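Effector protein Lem4 (lpg1101) (Legionella pneumophila subsp. pneumophila, PDB 6CGK) is a membrane-associated tyrosine phosphatase injected into host cells, its haloacid dehalogenase domain, represented here by an inactive variant, holding magnesium in the active site. Local coordinates at residues L146-E157 / R172-P183. The protein carries 1 engineered substitution. Numbering follows the deposited sequence.
Sequences LPGFRLICDDDE and RSQLVKFHNEKP. With MG (magnesium ion), chain C.
Strand 176-180 grips Ile152 of strand 150-154 through both its backbone N and O: the N donates to Lys177 O at 2.9 Å, and the O accepts from His179 N, nearly straight (171°). The strands run parallel, joined through helix 157-169 in a beta-alpha-beta crossover of the Rossmann-like HAD core; strand 19-23 flanks 150-154 on its other side, while 176-180 is the sheet's last strand.

Packing is tight along the middle. Leu151 CD1 presses on the edge of the His179 imidazole, in the ring plane and 3.3 Å from CD2, and Cys153 SG meets the same ring edge-on. The ring stacks with Tyr191 and is tethered through NE2 to Glu194. On the sheet face toward helix 157-169, where Ile152 touches Met163, Ile152 CG2 lies 3.8 Å from Phe178 CD1; Phe178 CG, anti to its backbone N (chi1 172°), brings the phenyl alongside strand 150-154, its edge facing Ile152 O.

The end at 146-149 and 172-175 is looser. Poorly ordered Gln174 brushes Pro147, and a water bridges Gly148 O, Arg172 O and Leu175 N. Arg172 lays one guanidinium face over the Leu146-Pro147 peptide, while Arg150 NH2 donates to Leu146 O within the Arg150 guanidinium plane; the two arginines share Glu140, which probably offsets their like charges.

At the opposite end, Asn180 ND2 reaches Asp154 O at 2.6 Å, 36° above the carbonyl plane, as Asp154 OD1 closes an Asx turn onto Asp156 N. Asp155 OD1 binds magnesium at 2.3 Å, alongside engineered Asn23 and Asp25 O. Asp154 OD1 and Asp155 OD2 each accept from a metal-bound water, so this acidic turn, tied to the edge strand by Asn180, serves both coordination shells and illustrates the rule that parallel alpha/beta folds build active sites at the C-terminal ends of their strands.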
loop_
_atom_site.group_PDB
_atom_site.type_symbol
_atom_site.label_atom_id
_atom_site.label_comp_id
_atom_site.label_asym_id
_atom_site.label_seq_id
_atom_site.Cartn_x
_atom_site.Cartn_y
_atom_site.Cartn_z
ATOM N N LEU A 146 10.142 11.909 9.322
ATOM C CA LEU A 146 11.457 11.882 9.938
ATOM C C LEU A 146 12.144 10.582 9.560
ATOM O O LEU A 146 11.484 9.589 9.262
ATOM C CB LEU A 146 11.362 11.962 11.472
ATOM C CG LEU A 146 10.946 13.280 12.081
ATOM C CD1 LEU A 146 10.713 13.099 13.581
ATOM C CD2 LEU A 146 12.051 14.284 11.873
ATOM N N PRO A 147 13.471 10.555 9.590
ATOM C CA PRO A 147 14.181 9.301 9.309
ATOM C C PRO A 147 13.795 8.217 10.295
ATOM O O PRO A 147 13.466 8.486 11.450
ATOM C CB PRO A 147 15.661 9.678 9.476
ATOM C CG PRO A 147 15.666 10.976 10.113
ATOM C CD PRO A 147 14.387 11.669 9.852
ATOM N N GLY A 148 13.920 6.984 9.844
ATOM C CA GLY A 148 13.583 5.837 10.675
ATOM C C GLY A 148 13.425 4.605 9.792
ATOM O O GLY A 148 14.083 4.477 8.763
ATOM N N PHE A 149 12.518 3.732 10.190
ATOM C CA PHE A 149 12.369 2.459 9.509
ATOM C C PHE A 149 11.549 2.619 8.240
ATOM O O PHE A 149 10.563 3.358 8.213
ATOM C CB PHE A 149 11.703 1.445 10.443
ATOM C CG PHE A 149 11.434 0.123 9.806
ATOM C CD1 PHE A 149 12.466 -0.754 9.517
ATOM C CD2 PHE A 149 10.138 -0.255 9.507
ATOM C CE1 PHE A 149 12.202 -2.000 8.931
ATOM C CE2 PHE A 149 9.862 -1.499 8.914
ATOM C CZ PHE A 149 10.899 -2.369 8.636
ATOM N N ARG A 150 11.972 1.933 7.180
ATOM C CA ARG A 150 11.245 1.933 5.911
ATOM C C ARG A 150 11.105 0.508 5.405
ATOM O O ARG A 150 12.102 -0.212 5.263
ATOM C CB ARG A 150 11.944 2.786 4.829
ATOM C CG ARG A 150 12.015 4.286 5.115
ATOM C CD ARG A 150 10.613 4.919 5.206
ATOM N NE ARG A 150 10.704 6.376 5.443
ATOM C CZ ARG A 150 10.845 6.935 6.649
ATOM N NH1 ARG A 150 10.916 6.174 7.742
ATOM N NH2 ARG A 150 10.899 8.258 6.771
ATOM N N LEU A 151 9.868 0.115 5.117
ATOM C CA LEU A 151 9.567 -1.154 4.471
ATOM C C LEU A 151 8.943 -0.841 3.118
ATOM O O LEU A 151 8.052 0.011 3.034
ATOM C CB LEU A 151 8.614 -2.001 5.331
ATOM C CG LEU A 151 8.070 -3.287 4.696
ATOM C CD1 LEU A 151 9.191 -4.248 4.318
ATOM C CD2 LEU A 151 7.070 -3.961 5.629
ATOM N N ILE A 152 9.439 -1.488 2.059
ATOM C CA ILE A 152 8.932 -1.296 0.699
ATOM C C ILE A 152 8.678 -2.664 0.114
ATOM O O ILE A 152 9.596 -3.493 0.066
ATOM C CB ILE A 152 9.929 -0.549 -0.201
ATOM C CG1 ILE A 152 10.230 0.844 0.335
ATOM C CG2 ILE A 152 9.430 -0.541 -1.666
ATOM C CD1 ILE A 152 11.337 1.546 -0.486
ATOM N N CYS A 153 7.450 -2.895 -0.342
ATOM C CA CYS A 153 7.078 -4.124 -1.035
ATOM C C CYS A 153 6.520 -3.797 -2.413
ATOM O O CYS A 153 5.599 -2.979 -2.538
ATOM C CB CYS A 153 6.042 -4.913 -0.235
ATOM S SG CYS A 153 6.691 -5.437 1.345
ATOM N N ASP A 154 7.079 -4.433 -3.446
ATOM C CA ASP A 154 6.576 -4.281 -4.804
ATOM C C ASP A 154 6.796 -5.584 -5.556
ATOM O O ASP A 154 7.816 -6.250 -5.369
ATOM C CB ASP A 154 7.273 -3.119 -5.517
ATOM C CG ASP A 154 6.436 -2.519 -6.619
ATOM O OD1 ASP A 154 5.818 -3.275 -7.392
ATOM O OD2 ASP A 154 6.404 -1.275 -6.718
ATOM N N ASP A 155 5.832 -5.951 -6.401
ATOM C CA ASP A 155 6.003 -7.124 -7.252
ATOM C C ASP A 155 6.737 -6.809 -8.555
ATOM O O ASP A 155 7.163 -7.737 -9.255
ATOM C CB ASP A 155 4.656 -7.740 -7.588
ATOM C CG ASP A 155 3.772 -6.785 -8.358
ATOM O OD1 ASP A 155 3.576 -5.671 -7.848
ATOM O OD2 ASP A 155 3.291 -7.136 -9.460
ATOM N N ASP A 156 6.851 -5.536 -8.916
ATOM C CA ASP A 156 7.594 -5.113 -10.093
ATOM C C ASP A 156 8.956 -4.629 -9.598
ATOM O O ASP A 156 9.042 -3.618 -8.891
ATOM C CB ASP A 156 6.825 -4.026 -10.845
ATOM C CG ASP A 156 7.400 -3.741 -12.224
ATOM O OD1 ASP A 156 8.635 -3.792 -12.374
ATOM O OD2 ASP A 156 6.614 -3.466 -13.158
ATOM N N GLU A 157 10.016 -5.383 -9.916
ATOM C CA GLU A 157 11.334 -5.053 -9.366
ATOM C C GLU A 157 11.727 -3.623 -9.710
ATOM O O GLU A 157 12.261 -2.892 -8.868
ATOM C CB GLU A 157 12.390 -6.031 -9.879
ATOM C CG GLU A 157 13.745 -5.878 -9.204
ATOM C CD GLU A 157 14.816 -6.735 -9.852
ATOM O OE1 GLU A 157 14.520 -7.379 -10.881
ATOM O OE2 GLU A 157 15.953 -6.763 -9.336
ATOM N N ARG A 172 16.853 9.125 3.081
ATOM C CA ARG A 172 15.963 8.442 4.012
ATOM C C ARG A 172 16.069 6.925 3.892
ATOM O O ARG A 172 15.097 6.207 4.131
ATOM C CB ARG A 172 14.522 8.889 3.789
ATOM C CG ARG A 172 14.266 10.308 4.245
ATOM C CD ARG A 172 14.024 10.364 5.786
ATOM N NE ARG A 172 14.027 11.762 6.219
ATOM C CZ ARG A 172 12.977 12.571 6.075
ATOM N NH1 ARG A 172 11.866 12.119 5.519
ATOM N NH2 ARG A 172 13.054 13.844 6.440
ATOM N N SER A 173 17.240 6.415 3.535
ATOM C CA SER A 173 17.382 4.997 3.240
ATOM C C SER A 173 18.416 4.339 4.143
ATOM O O SER A 173 19.095 3.399 3.739
ATOM C CB SER A 173 17.742 4.788 1.768
ATOM O OG SER A 173 19.020 5.333 1.477
ATOM N N GLN A 174 18.531 4.804 5.380
ATOM C CA GLN A 174 19.526 4.240 6.283
ATOM C C GLN A 174 19.085 2.920 6.896
ATOM O O GLN A 174 19.925 2.189 7.428
ATOM C CB GLN A 174 19.847 5.231 7.401
ATOM C CG GLN A 174 18.739 5.344 8.439
ATOM C CD GLN A 174 18.171 6.746 8.537
ATOM O OE1 GLN A 174 18.062 7.309 9.631
ATOM N NE2 GLN A 174 17.803 7.321 7.392
ATOM N N LEU A 175 17.793 2.600 6.839
ATOM C CA LEU A 175 17.232 1.439 7.517
ATOM C C LEU A 175 16.013 0.994 6.711
ATOM O O LEU A 175 14.870 1.170 7.109
ATOM C CB LEU A 175 16.861 1.762 8.967
ATOM C CG LEU A 175 16.244 0.644 9.804
ATOM C CD1 LEU A 175 17.173 -0.559 9.878
ATOM C CD2 LEU A 175 15.932 1.169 11.199
ATOM N N VAL A 176 16.278 0.414 5.547
ATOM C CA VAL A 176 15.239 0.010 4.608
ATOM C C VAL A 176 15.203 -1.503 4.527
ATOM O O VAL A 176 16.250 -2.158 4.473
ATOM C CB VAL A 176 15.479 0.610 3.211
ATOM C CG1 VAL A 176 14.331 0.272 2.289
ATOM C CG2 VAL A 176 15.659 2.114 3.312
ATOM N N LYS A 177 13.998 -2.060 4.505
ATOM C CA LYS A 177 13.787 -3.452 4.133
ATOM C C LYS A 177 12.999 -3.437 2.837
ATOM O O LYS A 177 11.917 -2.851 2.779
ATOM C CB LYS A 177 13.033 -4.222 5.222
ATOM C CG LYS A 177 13.863 -4.489 6.466
ATOM C CD LYS A 177 14.797 -5.680 6.277
ATOM C CE LYS A 177 15.583 -5.966 7.552
ATOM N NZ LYS A 177 16.122 -7.357 7.589
ATOM N N PHE A 178 13.547 -4.054 1.799
ATOM C CA PHE A 178 12.930 -4.036 0.484
ATOM C C PHE A 178 12.617 -5.466 0.086
ATOM O O PHE A 178 13.510 -6.319 0.087
ATOM C CB PHE A 178 13.844 -3.371 -0.545
ATOM C CG PHE A 178 13.357 -3.491 -1.953
ATOM C CD1 PHE A 178 12.016 -3.284 -2.263
ATOM C CD2 PHE A 178 14.233 -3.808 -2.976
ATOM C CE1 PHE A 178 11.566 -3.398 -3.569
ATOM C CE2 PHE A 178 13.792 -3.918 -4.290
ATOM C CZ PHE A 178 12.460 -3.714 -4.589
ATOM N N HIS A 179 11.352 -5.726 -0.238
ATOM C CA HIS A 179 10.907 -7.055 -0.631
ATOM C C HIS A 179 10.257 -6.980 -2.002
ATOM O O HIS A 179 9.271 -6.258 -2.198
ATOM C CB HIS A 179 9.959 -7.635 0.414
ATOM C CG HIS A 179 10.582 -7.714 1.769
ATOM N ND1 HIS A 179 11.565 -8.631 2.076
ATOM C CD2 HIS A 179 10.414 -6.956 2.876
ATOM C CE1 HIS A 179 11.958 -8.450 3.323
ATOM N NE2 HIS A 179 11.274 -7.441 3.833
ATOM N N ASN A 180 10.837 -7.702 -2.948
ATOM C CA ASN A 180 10.301 -7.846 -4.293
ATOM C C ASN A 180 10.040 -9.333 -4.469
ATOM O O ASN A 180 10.976 -10.138 -4.425
ATOM C CB ASN A 180 11.288 -7.304 -5.328
ATOM C CG ASN A 180 10.850 -7.561 -6.742
ATOM O OD1 ASN A 180 11.623 -8.066 -7.555
ATOM N ND2 ASN A 180 9.597 -7.235 -7.049
ATOM N N GLU A 181 8.766 -9.698 -4.595
ATOM C CA GLU A 181 8.374 -11.093 -4.739
ATOM C C GLU A 181 7.291 -11.183 -5.802
ATOM O O GLU A 181 6.634 -10.191 -6.129
ATOM C CB GLU A 181 7.875 -11.678 -3.398
ATOM C CG GLU A 181 8.890 -11.608 -2.261
ATOM C CD GLU A 181 9.979 -12.658 -2.365
ATOM O OE1 GLU A 181 9.894 -13.521 -3.258
ATOM O OE2 GLU A 181 10.928 -12.618 -1.552
ATOM N N LYS A 182 7.132 -12.380 -6.364
ATOM C CA LYS A 182 6.019 -12.626 -7.265
ATOM C C LYS A 182 4.707 -12.531 -6.489
ATOM O O LYS A 182 4.664 -12.803 -5.286
ATOM C CB LYS A 182 6.144 -13.998 -7.918
ATOM C CG LYS A 182 7.304 -14.136 -8.893
ATOM N N PRO A 183 3.623 -12.136 -7.149
ATOM C CA PRO A 183 2.344 -12.031 -6.442
ATOM C C PRO A 183 2.017 -13.344 -5.752
ATOM O O PRO A 183 2.244 -14.431 -6.291
ATOM C CB PRO A 183 1.349 -11.696 -7.552
ATOM C CG PRO A 183 2.177 -11.113 -8.654
ATOM C CD PRO A 183 3.519 -11.762 -8.573
HETATM MG MG MG C . 2.155 -4.067 -8.614
HETATM O O HOH W 1 15.432 4.352 6.169
HETATM O O HOH W 2 3.797 -2.964 -9.265
HETATM O O HOH W 3 1.951 -4.945 -10.453
#